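Local structure of ferrous iron transport protein B (3IBY) at residues 106-111 and 203-208; 188-193 and 198-203; 99-104 and 240-245. The protein probably transports ferrous iron across the bacterial inner membrane in a GTP-driven uptake system, this chain being its cytosolic part with the GTPase and GDI domains. All coordinates share one frame; numbering follows the deposited sequence.

Contact 1 (106-111 and 203-208); sequences LFELGK and FSRRLA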
loop_
_atom_site.group_PDB
_atom_site.type_symbol
_atom_site.label_atom_id
_atom_site.label_comp_id
_atom_site.label_asym_id
_atom_site.label_seq_id
_atom_site.Cartn_x
_atom_site.Cartn_y
_atom_site.Cartn_z
ATOM N N LEU A 106 -2.159 0.411 3.046
ATOM C CA LEU A 106 -0.872 1.142 3.163
ATOM C C LEU A 106 -0.974 2.499 3.844
ATOM O O LEU A 106 -0.148 2.840 4.657
ATOM C CB LEU A 106 -0.307 1.377 1.778
ATOM C CG LEU A 106 0.076 0.183 0.907
ATOM C CD1 LEU A 106 0.634 0.712 -0.454
ATOM C CD2 LEU A 106 1.098 -0.743 1.568
ATOM N N PHE A 107 -1.981 3.286 3.473
ATOM C CA PHE A 107 -2.322 4.556 4.148
ATOM C C PHE A 107 -2.538 4.426 5.638
ATOM O O PHE A 107 -2.534 5.421 6.326
ATOM C CB PHE A 107 -3.659 5.109 3.637
ATOM C CG PHE A 107 -3.609 5.699 2.267
ATOM C CD1 PHE A 107 -2.471 5.599 1.458
ATOM C CD2 PHE A 107 -4.730 6.341 1.758
ATOM C CE1 PHE A 107 -2.446 6.157 0.234
ATOM C CE2 PHE A 107 -4.705 6.873 0.481
ATOM C CZ PHE A 107 -3.557 6.774 -0.264
ATOM N N GLU A 108 -2.811 3.222 6.128
ATOM C CA GLU A 108 -2.994 2.996 7.560
ATOM C C GLU A 108 -1.650 2.791 8.272
ATOM O O GLU A 108 -1.641 2.589 9.467
ATOM C CB GLU A 108 -3.918 1.778 7.793
ATOM C CG GLU A 108 -5.193 1.730 6.908
ATOM C CD GLU A 108 -6.187 0.627 7.281
ATOM O OE1 GLU A 108 -5.793 -0.427 7.799
ATOM O OE2 GLU A 108 -7.411 0.800 7.052
ATOM N N LEU A 109 -0.528 2.796 7.552
ATOM C CA LEU A 109 0.805 2.766 8.205
ATOM C C LEU A 109 1.245 4.136 8.786
ATOM O O LEU A 109 2.085 4.223 9.660
ATOM C CB LEU A 109 1.881 2.287 7.221
ATOM C CG LEU A 109 1.767 0.835 6.776
ATOM C CD1 LEU A 109 2.447 0.611 5.418
ATOM C CD2 LEU A 109 2.321 -0.121 7.830
ATOM N N GLY A 110 0.708 5.221 8.273
ATOM C CA GLY A 110 1.179 6.526 8.695
ATOM C C GLY A 110 2.557 6.865 8.169
ATOM O O GLY A 110 3.232 7.732 8.694
ATOM N N LYS A 111 2.960 6.201 7.114
ATOM C CA LYS A 111 4.208 6.487 6.477
ATOM C C LYS A 111 3.790 7.159 5.171
ATOM O O LYS A 111 2.716 6.830 4.648
ATOM C CB LYS A 111 4.951 5.153 6.204
ATOM C CG LYS A 111 6.434 5.138 6.616
ATOM C CD LYS A 111 6.682 4.331 7.872
ATOM C CE LYS A 111 8.117 4.477 8.348
ATOM N NZ LYS A 111 8.724 5.766 7.900
ATOM N N PHE A 203 -2.002 -2.086 13.161
ATOM C CA PHE A 203 -1.983 -3.471 13.583
ATOM C C PHE A 203 -3.383 -4.002 13.991
ATOM O O PHE A 203 -3.689 -5.199 13.831
ATOM C CB PHE A 203 -0.988 -3.581 14.732
ATOM C CG PHE A 203 -0.782 -4.967 15.223
ATOM C CD1 PHE A 203 -0.867 -6.057 14.355
ATOM C CD2 PHE A 203 -0.474 -5.193 16.571
ATOM C CE1 PHE A 203 -0.653 -7.347 14.823
ATOM C CE2 PHE A 203 -0.261 -6.473 17.049
ATOM C CZ PHE A 203 -0.351 -7.558 16.183
ATOM N N SER A 204 -4.227 -3.093 14.484
ATOM C CA SER A 204 -5.619 -3.405 14.841
ATOM C C SER A 204 -6.467 -3.863 13.639
ATOM O O SER A 204 -7.220 -4.874 13.723
ATOM C CB SER A 204 -6.288 -2.201 15.557
ATOM O OG SER A 204 -6.181 -1.006 14.818
ATOM N N ARG A 205 -6.337 -3.122 12.536
ATOM C CA ARG A 205 -7.024 -3.462 11.289
ATOM C C ARG A 205 -6.574 -4.807 10.776
ATOM O O ARG A 205 -7.387 -5.608 10.349
ATOM C CB ARG A 205 -6.804 -2.392 10.228
ATOM C CG ARG A 205 -7.797 -1.209 10.294
ATOM C CD ARG A 205 -7.688 -0.476 11.588
ATOM N NE ARG A 205 -8.734 0.508 11.762
ATOM C CZ ARG A 205 -9.024 1.073 12.933
ATOM N NH1 ARG A 205 -8.348 0.755 14.041
ATOM N NH2 ARG A 205 -9.979 1.975 13.002
ATOM N N ARG A 206 -5.285 -5.086 10.855
ATOM C CA ARG A 206 -4.797 -6.373 10.397
ATOM C C ARG A 206 -5.351 -7.538 11.234
ATOM O O ARG A 206 -5.809 -8.569 10.699
ATOM C CB ARG A 206 -3.262 -6.357 10.361
ATOM C CG ARG A 206 -2.640 -5.909 9.026
ATOM C CD ARG A 206 -3.661 -5.355 8.017
ATOM N NE ARG A 206 -3.476 -3.926 7.819
ATOM C CZ ARG A 206 -4.373 -3.092 7.322
ATOM N NH1 ARG A 206 -5.602 -3.467 6.983
ATOM N NH2 ARG A 206 -4.023 -1.836 7.173
ATOM N N LEU A 207 -5.294 -7.373 12.543
ATOM C CA LEU A 207 -5.903 -8.341 13.447
ATOM C C LEU A 207 -7.369 -8.551 13.072
ATOM O O LEU A 207 -7.825 -9.680 12.912
ATOM C CB LEU A 207 -5.799 -7.839 14.884
ATOM C CG LEU A 207 -4.689 -8.400 15.756
ATOM C CD1 LEU A 207 -3.575 -8.981 14.878
ATOM C CD2 LEU A 207 -4.194 -7.330 16.753
ATOM N N ALA A 208 -8.083 -7.442 12.911
ATOM C CA ALA A 208 -9.493 -7.451 12.521
ATOM C C ALA A 208 -9.704 -8.254 11.268
ATOM O O ALA A 208 -10.729 -8.884 11.094
ATOM C CB ALA A 208 -9.983 -6.038 12.306
#

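Contact 2 (188-193 and 198-203); sequences NQLISK and SFAYYF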
loop_
_atom_site.group_PDB
_atom_site.type_symbol
_atom_site.label_atom_id
_atom_site.label_comp_id
_atom_site.label_asym_id
_atom_site.label_seq_id
_atom_site.Cartn_x
_atom_site.Cartn_y
_atom_site.Cartn_z
ATOM N N ASN A 188 -6.940 0.452 21.542
ATOM C CA ASN A 188 -6.545 0.918 22.875
ATOM C C ASN A 188 -5.807 -0.142 23.706
ATOM O O ASN A 188 -4.808 0.151 24.353
ATOM C CB ASN A 188 -7.790 1.446 23.609
ATOM C CG ASN A 188 -8.334 2.748 22.977
ATOM O OD1 ASN A 188 -9.552 2.899 22.757
ATOM N ND2 ASN A 188 -7.417 3.688 22.684
ATOM N N GLN A 189 -6.310 -1.371 23.687
ATOM C CA GLN A 189 -5.580 -2.529 24.200
ATOM C C GLN A 189 -4.099 -2.424 23.763
ATOM O O GLN A 189 -3.189 -2.448 24.612
ATOM C CB GLN A 189 -6.221 -3.810 23.645
ATOM C CG GLN A 189 -6.145 -5.100 24.500
ATOM C CD GLN A 189 -7.186 -6.189 24.038
ATOM O OE1 GLN A 189 -7.991 -5.955 23.128
ATOM N NE2 GLN A 189 -7.162 -7.364 24.684
ATOM N N LEU A 190 -3.873 -2.256 22.451
ATOM C CA LEU A 190 -2.522 -2.148 21.885
ATOM C C LEU A 190 -1.713 -0.968 22.435
ATOM O O LEU A 190 -0.554 -1.138 22.796
ATOM C CB LEU A 190 -2.567 -2.061 20.349
ATOM C CG LEU A 190 -3.149 -3.283 19.643
ATOM C CD1 LEU A 190 -3.004 -3.170 18.179
ATOM C CD2 LEU A 190 -2.507 -4.569 20.164
ATOM N N ILE A 191 -2.311 0.221 22.495
ATOM C CA ILE A 191 -1.608 1.390 23.035
ATOM C C ILE A 191 -1.139 1.116 24.469
ATOM O O ILE A 191 0.020 1.359 24.795
ATOM C CB ILE A 191 -2.472 2.669 22.958
ATOM C CG1 ILE A 191 -2.684 3.084 21.496
ATOM C CG2 ILE A 191 -1.821 3.809 23.678
ATOM C CD1 ILE A 191 -3.902 3.941 21.250
ATOM N N SER A 192 -2.015 0.557 25.300
ATOM C CA SER A 192 -1.664 0.206 26.697
ATOM C C SER A 192 -0.540 -0.811 26.792
ATOM O O SER A 192 0.285 -0.753 27.722
ATOM C CB SER A 192 -2.867 -0.398 27.434
ATOM O OG SER A 192 -3.991 0.437 27.346
ATOM N N LYS A 193 -0.575 -1.771 25.860
ATOM C CA LYS A 193 0.471 -2.767 25.696
ATOM C C LYS A 193 1.833 -2.092 25.556
ATOM O O LYS A 193 2.847 -2.679 25.908
ATOM C CB LYS A 193 0.182 -3.646 24.470
ATOM C CG LYS A 193 -0.151 -5.096 24.781
ATOM C CD LYS A 193 1.125 -5.887 25.155
ATOM C CE LYS A 193 0.810 -7.163 25.968
ATOM N NZ LYS A 193 2.005 -7.712 26.706
ATOM N N SER A 198 0.746 5.129 15.575
ATOM C CA SER A 198 0.768 4.705 14.174
ATOM C C SER A 198 0.597 3.199 14.050
ATOM O O SER A 198 -0.311 2.703 13.360
ATOM C CB SER A 198 2.109 5.102 13.537
ATOM O OG SER A 198 3.212 4.493 14.230
ATOM N N PHE A 199 1.470 2.472 14.741
ATOM C CA PHE A 199 1.459 1.037 14.631
ATOM C C PHE A 199 0.174 0.399 15.208
ATOM O O PHE A 199 -0.321 -0.591 14.653
ATOM C CB PHE A 199 2.683 0.404 15.280
ATOM C CG PHE A 199 2.763 -1.041 14.996
ATOM C CD1 PHE A 199 3.121 -1.483 13.734
ATOM C CD2 PHE A 199 2.358 -1.973 15.935
ATOM C CE1 PHE A 199 3.126 -2.823 13.435
ATOM C CE2 PHE A 199 2.359 -3.338 15.620
ATOM C CZ PHE A 199 2.735 -3.751 14.372
ATOM N N ALA A 200 -0.346 0.949 16.310
ATOM C CA ALA A 200 -1.528 0.385 16.948
ATOM C C ALA A 200 -2.731 0.498 16.038
ATOM O O ALA A 200 -3.500 -0.482 15.890
ATOM C CB ALA A 200 -1.816 1.057 18.238
ATOM N N TYR A 201 -2.893 1.674 15.416
ATOM C CA TYR A 201 -3.987 1.860 14.478
ATOM C C TYR A 201 -3.861 0.787 13.424
ATOM O O TYR A 201 -4.827 0.082 13.156
ATOM C CB TYR A 201 -4.006 3.257 13.830
ATOM C CG TYR A 201 -5.164 3.463 12.841
ATOM C CD1 TYR A 201 -6.382 4.041 13.233
ATOM C CD2 TYR A 201 -5.051 3.074 11.531
ATOM C CE1 TYR A 201 -7.444 4.219 12.320
ATOM C CE2 TYR A 201 -6.099 3.251 10.630
ATOM C CZ TYR A 201 -7.280 3.817 11.016
ATOM O OH TYR A 201 -8.272 3.964 10.074
ATOM N N TYR A 202 -2.668 0.641 12.850
ATOM C CA TYR A 202 -2.482 -0.239 11.687
ATOM C C TYR A 202 -2.633 -1.696 12.077
ATOM O O TYR A 202 -3.305 -2.445 11.411
ATOM C CB TYR A 202 -1.091 -0.012 11.052
ATOM C CG TYR A 202 -0.636 -1.053 10.042
ATOM C CD1 TYR A 202 -0.937 -0.938 8.690
ATOM C CD2 TYR A 202 0.123 -2.135 10.441
ATOM C CE1 TYR A 202 -0.490 -1.878 7.766
ATOM C CE2 TYR A 202 0.555 -3.087 9.527
ATOM C CZ TYR A 202 0.251 -2.962 8.190
ATOM O OH TYR A 202 0.712 -3.944 7.312
ATOM N N PHE A 203 -2.002 -2.086 13.161
ATOM C CA PHE A 203 -1.983 -3.471 13.583
ATOM C C PHE A 203 -3.383 -4.002 13.991
ATOM O O PHE A 203 -3.689 -5.199 13.831
ATOM C CB PHE A 203 -0.988 -3.581 14.732
ATOM C CG PHE A 203 -0.782 -4.967 15.223
ATOM C CD1 PHE A 203 -0.867 -6.057 14.355
ATOM C CD2 PHE A 203 -0.474 -5.193 16.571
ATOM C CE1 PHE A 203 -0.653 -7.347 14.823
ATOM C CE2 PHE A 203 -0.261 -6.473 17.049
ATOM C CZ PHE A 203 -0.351 -7.558 16.183
#

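Contact 3 (99-104 and 240-245); sequences HLYLTS and DARYQK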
loop_
_atom_site.group_PDB
_atom_site.type_symbol
_atom_site.label_atom_id
_atom_site.label_comp_id
_atom_site.label_asym_id
_atom_site.label_seq_id
_atom_site.Cartn_x
_atom_site.Cartn_y
_atom_site.Cartn_z
ATOM N N HIS A 99 -6.828 -2.552 -7.173
ATOM C CA HIS A 99 -5.484 -2.163 -6.783
ATOM C C HIS A 99 -5.479 -1.220 -5.610
ATOM O O HIS A 99 -4.523 -1.192 -4.850
ATOM C CB HIS A 99 -4.723 -1.579 -7.957
ATOM C CG HIS A 99 -4.122 -2.606 -8.854
ATOM N ND1 HIS A 99 -4.707 -3.835 -9.075
ATOM C CD2 HIS A 99 -2.987 -2.589 -9.590
ATOM C CE1 HIS A 99 -3.959 -4.529 -9.920
ATOM N NE2 HIS A 99 -2.904 -3.798 -10.237
ATOM N N LEU A 100 -6.555 -0.461 -5.433
ATOM C CA LEU A 100 -6.677 0.444 -4.297
ATOM C C LEU A 100 -7.014 -0.268 -2.979
ATOM O O LEU A 100 -7.055 0.355 -1.900
ATOM C CB LEU A 100 -7.770 1.452 -4.584
ATOM C CG LEU A 100 -7.384 2.505 -5.595
ATOM C CD1 LEU A 100 -8.610 3.330 -5.948
ATOM C CD2 LEU A 100 -6.282 3.357 -5.025
ATOM N N TYR A 101 -7.316 -1.552 -3.024
ATOM C CA TYR A 101 -7.542 -2.230 -1.760
ATOM C C TYR A 101 -6.242 -2.138 -0.992
ATOM O O TYR A 101 -6.229 -1.682 0.144
ATOM C CB TYR A 101 -7.959 -3.672 -1.982
ATOM C CG TYR A 101 -8.547 -4.355 -0.782
ATOM C CD1 TYR A 101 -9.898 -4.340 -0.558
ATOM C CD2 TYR A 101 -7.733 -5.046 0.119
ATOM C CE1 TYR A 101 -10.455 -5.002 0.530
ATOM C CE2 TYR A 101 -8.266 -5.684 1.210
ATOM C CZ TYR A 101 -9.646 -5.671 1.403
ATOM O OH TYR A 101 -10.201 -6.336 2.472
ATOM N N LEU A 102 -5.153 -2.521 -1.644
ATOM C CA LEU A 102 -3.828 -2.472 -1.040
ATOM C C LEU A 102 -3.444 -1.098 -0.582
ATOM O O LEU A 102 -2.806 -0.927 0.459
ATOM C CB LEU A 102 -2.781 -2.960 -2.012
ATOM C CG LEU A 102 -1.317 -2.844 -1.609
ATOM C CD1 LEU A 102 -1.087 -3.634 -0.334
ATOM C CD2 LEU A 102 -0.448 -3.346 -2.800
ATOM N N THR A 103 -3.860 -0.119 -1.366
ATOM C CA THR A 103 -3.496 1.270 -1.145
ATOM C C THR A 103 -4.061 1.769 0.151
ATOM O O THR A 103 -3.380 2.450 0.906
ATOM C CB THR A 103 -4.037 2.204 -2.249
ATOM O OG1 THR A 103 -3.521 1.825 -3.531
ATOM C CG2 THR A 103 -3.595 3.615 -1.959
ATOM N N SER A 104 -5.327 1.470 0.369
ATOM C CA SER A 104 -6.025 1.934 1.564
ATOM C C SER A 104 -5.392 1.316 2.791
ATOM O O SER A 104 -5.282 1.983 3.803
ATOM C CB SER A 104 -7.500 1.573 1.502
ATOM O OG SER A 104 -7.659 0.165 1.462
ATOM N N ASP A 240 -15.731 -5.392 3.555
ATOM C CA ASP A 240 -16.830 -4.667 2.929
ATOM C C ASP A 240 -16.688 -3.157 3.098
ATOM O O ASP A 240 -16.829 -2.428 2.136
ATOM C CB ASP A 240 -18.182 -5.114 3.472
ATOM C CG ASP A 240 -19.369 -4.486 2.709
ATOM O OD1 ASP A 240 -19.384 -4.495 1.456
ATOM O OD2 ASP A 240 -20.302 -3.990 3.380
ATOM N N ALA A 241 -16.404 -2.675 4.293
ATOM C CA ALA A 241 -16.296 -1.245 4.459
ATOM C C ALA A 241 -15.119 -0.709 3.641
ATOM O O ALA A 241 -15.163 0.400 3.104
ATOM C CB ALA A 241 -16.159 -0.887 5.897
ATOM N N ARG A 242 -14.068 -1.502 3.521
ATOM C CA ARG A 242 -12.927 -1.090 2.706
ATOM C C ARG A 242 -13.334 -1.010 1.249
ATOM O O ARG A 242 -13.037 -0.054 0.570
ATOM C CB ARG A 242 -11.779 -2.081 2.845
ATOM C CG ARG A 242 -10.495 -1.499 2.346
ATOM C CD ARG A 242 -9.300 -2.304 2.773
ATOM N NE ARG A 242 -9.247 -2.408 4.217
ATOM C CZ ARG A 242 -8.717 -1.505 5.020
ATOM N NH1 ARG A 242 -8.193 -0.399 4.502
ATOM N NH2 ARG A 242 -8.738 -1.697 6.345
ATOM N N TYR A 243 -14.022 -2.040 0.796
ATOM C CA TYR A 243 -14.585 -2.097 -0.519
ATOM C C TYR A 243 -15.564 -0.944 -0.828
ATOM O O TYR A 243 -15.563 -0.409 -1.910
ATOM C CB TYR A 243 -15.300 -3.449 -0.692
ATOM C CG TYR A 243 -16.221 -3.467 -1.882
ATOM C CD1 TYR A 243 -15.728 -3.750 -3.143
ATOM C CD2 TYR A 243 -17.588 -3.138 -1.764
ATOM C CE1 TYR A 243 -16.559 -3.735 -4.264
ATOM C CE2 TYR A 243 -18.429 -3.127 -2.896
ATOM C CZ TYR A 243 -17.885 -3.423 -4.137
ATOM O OH TYR A 243 -18.626 -3.412 -5.279
ATOM N N GLN A 244 -16.436 -0.577 0.091
ATOM C CA GLN A 244 -17.486 0.419 -0.262
ATOM C C GLN A 244 -16.863 1.791 -0.535
ATOM O O GLN A 244 -17.230 2.461 -1.497
ATOM C CB GLN A 244 -18.542 0.510 0.815
ATOM C CG GLN A 244 -19.627 -0.538 0.713
ATOM C CD GLN A 244 -20.641 -0.375 1.843
ATOM O OE1 GLN A 244 -20.296 -0.562 3.026
ATOM N NE2 GLN A 244 -21.893 -0.004 1.496
ATOM N N LYS A 245 -15.879 2.155 0.289
ATOM C CA LYS A 245 -15.221 3.429 0.175
ATOM C C LYS A 245 -14.430 3.435 -1.119
ATOM O O LYS A 245 -14.269 4.472 -1.774
ATOM C CB LYS A 245 -14.267 3.647 1.367
ATOM C CG LYS A 245 -13.602 5.074 1.464
ATOM C CD LYS A 245 -14.666 6.233 1.507
ATOM C CE LYS A 245 -14.089 7.678 1.597
ATOM N NZ LYS A 245 -15.178 8.687 1.815
#

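Contact 1 (106-111 and 203-208)
Glu108 carries this contact for segment 106-111, reaching across to Arg205 and Arg206 on the helix of 203-208. Its CB already lies near the cationic end of Arg206, 3.7 Å from Arg206 NH2. CG sits anti to the carbonyl carbon (chi1 -45°), and from there the chain runs extended, which carries the carboxylate out to the two arginines. CD comes within 3.9 Å of Arg205 CG, and the two oxygens then divide. Glu108 OE1 faces Arg206: the modelled distance to Arg206 NH2 is 2.3 Å, with an N-H...O angle of 120°. The pair is a salt bridge, but a distance this short is doubtful in its detail. Carboxylate and guanidinium planes are nearly parallel, 17° apart, but OE1 approaches that guanidinium obliquely, neither over its face nor at its edge. The same oxygen also touches the aliphatic base of the neighbouring arginine, with Arg205 CB at 3.3 Å. Glu108 OE2 lies beside Arg205 CG and pairs with Arg242 of helix 234-253 in a second salt bridge. Arg206 in turn is shared, its NH1 pairing with Glu209.

Arg205 contributes carbon here instead of charge. Bent at chi2, its chain leads the guanidinium away to Ser204, where NH1 donates to Ser204 OG at 2.9 Å, the oxygen lying in the guanidinium plane. Arg205 CB also packs on one face of the Arg206 guanidinium, 3.6 Å above its plane and offset toward the rim.

All three touching residues are buried, so the charges are paired away from solvent. The arrangement is a buried salt-bridge network linking a type I beta turn, Leu106 to Leu109, between helix 96-106 and strand 113-118 of the P-loop G domain, with the helical GDI domain.

Contact 2 (188-193 and 198-203)
Leu190 and Ala200 meet where two helices of an antiparallel helical hairpin, joined by a short connection, run back against each other. The axes of the two short segments approach to 8.8 Å and their directions differ by 143°, so the pair is splayed well away from exact antiparallelism. The closest backbone pairing, Leu190 with Ala200 at 5.6 Å between their CA atoms, is possible because both CB atoms point into the interface and Ala200 adds nothing beyond its methyl. Leu190 CB rests against Ala200 CB at 3.8 Å, and the next residue, Ile191, reaches the same methyl through CG1, at 3.9 Å.

Leu190 extends farther than either. With CG anti to the carbonyl carbon (chi1 -63°), its CD1 branch reaches both Ala200 O and the aromatic residue nearly one turn along, touching the Phe203 ring at CD2, 3.6 Å away. The leucine and phenylalanine side chains cross at about a right angle. CD2 of Leu190 is a more distant neighbour of the same ring atom. The side-chain packing is apolar, carried by three buried side chains and the partly exposed Ile191.

In the next shell, helix 219-229 closes over the hairpin, Phe219 lying on Leu190 and Thr220 on Phe203. Along helix 197-209 the ring of Phe199 meets that of Phe203 with planes about 30° apart. Within the other helix, Ser192 OG donates to Asn188 O at 3.1 Å from above the carbonyl plane, and that oxygen also takes the backbone N-H of Ser192. Across the interface, Leu190 CD1 lies 3.6 Å from Ala200 O, a carbonyl oxygen that accepts a hydrogen bond from Ser204 OG.

Contact 3 (99-104 and 240-245)
Tyr101 and Arg242 pack face to chain. Arg242 CD stands over the middle of the tyrosine ring, 3.7 Å from its centroid and 12° off the normal, a CH-pi contact. The two side chains cross at about a right angle. A sharp bend at chi3 (-58°) then swings the guanidinium off the ring, so Arg242 CZ is 5.9 Å from the centroid and any cation-pi attraction is weak. Instead Arg242 NH1 donates to Ser104 OG at 3.1 Å, the oxygen lying close to the guanidinium plane. Ser104 OG is fixed from its own helix by donating to Tyr101 O at 2.7 Å, while Arg242 NH2 makes a salt bridge with Glu108.

Helix 96-106 belongs to the beta-alpha-beta crossover from strand 86-92 to strand 113-118 of the P-loop fold, and helix 234-253 packs against it, Ile246 touching Leu100 and Ser104. The Tyr101 side chain lies about 6 Å from that of Asn9, in the predicted GTP site, and its ring stacks with Tyr59.

Away from this tight patch the interface thins out. Tyr101 is itself partly exposed, and the exposed Tyr243 leads the end of its side chain away from segment 99-104.

Contacts 1 and 3 lie close to the middle of the chain, their centres about 10 and 11 Å from its centre, whereas contact 2 is more peripheral at about 19 Å, although most of its touching residues are buried too. Contacts 1 and 2 share helix 197-209 and Phe203, and Tyr202 packs on Glu108 and Leu109 between them. Contacts 1 and 3 are joined by charge: Glu108 OE2 lies 2.9 Å from Arg242 NH2, so two arginines, Arg206 and Arg242, share the carboxylate. Both bridge the G domain to the helical domain, contact 1 chiefly by charge, contact 3 by a CH-pi contact with a hydrogen bond; contact 2, within the helical domain, is apolar and does not touch contact 3.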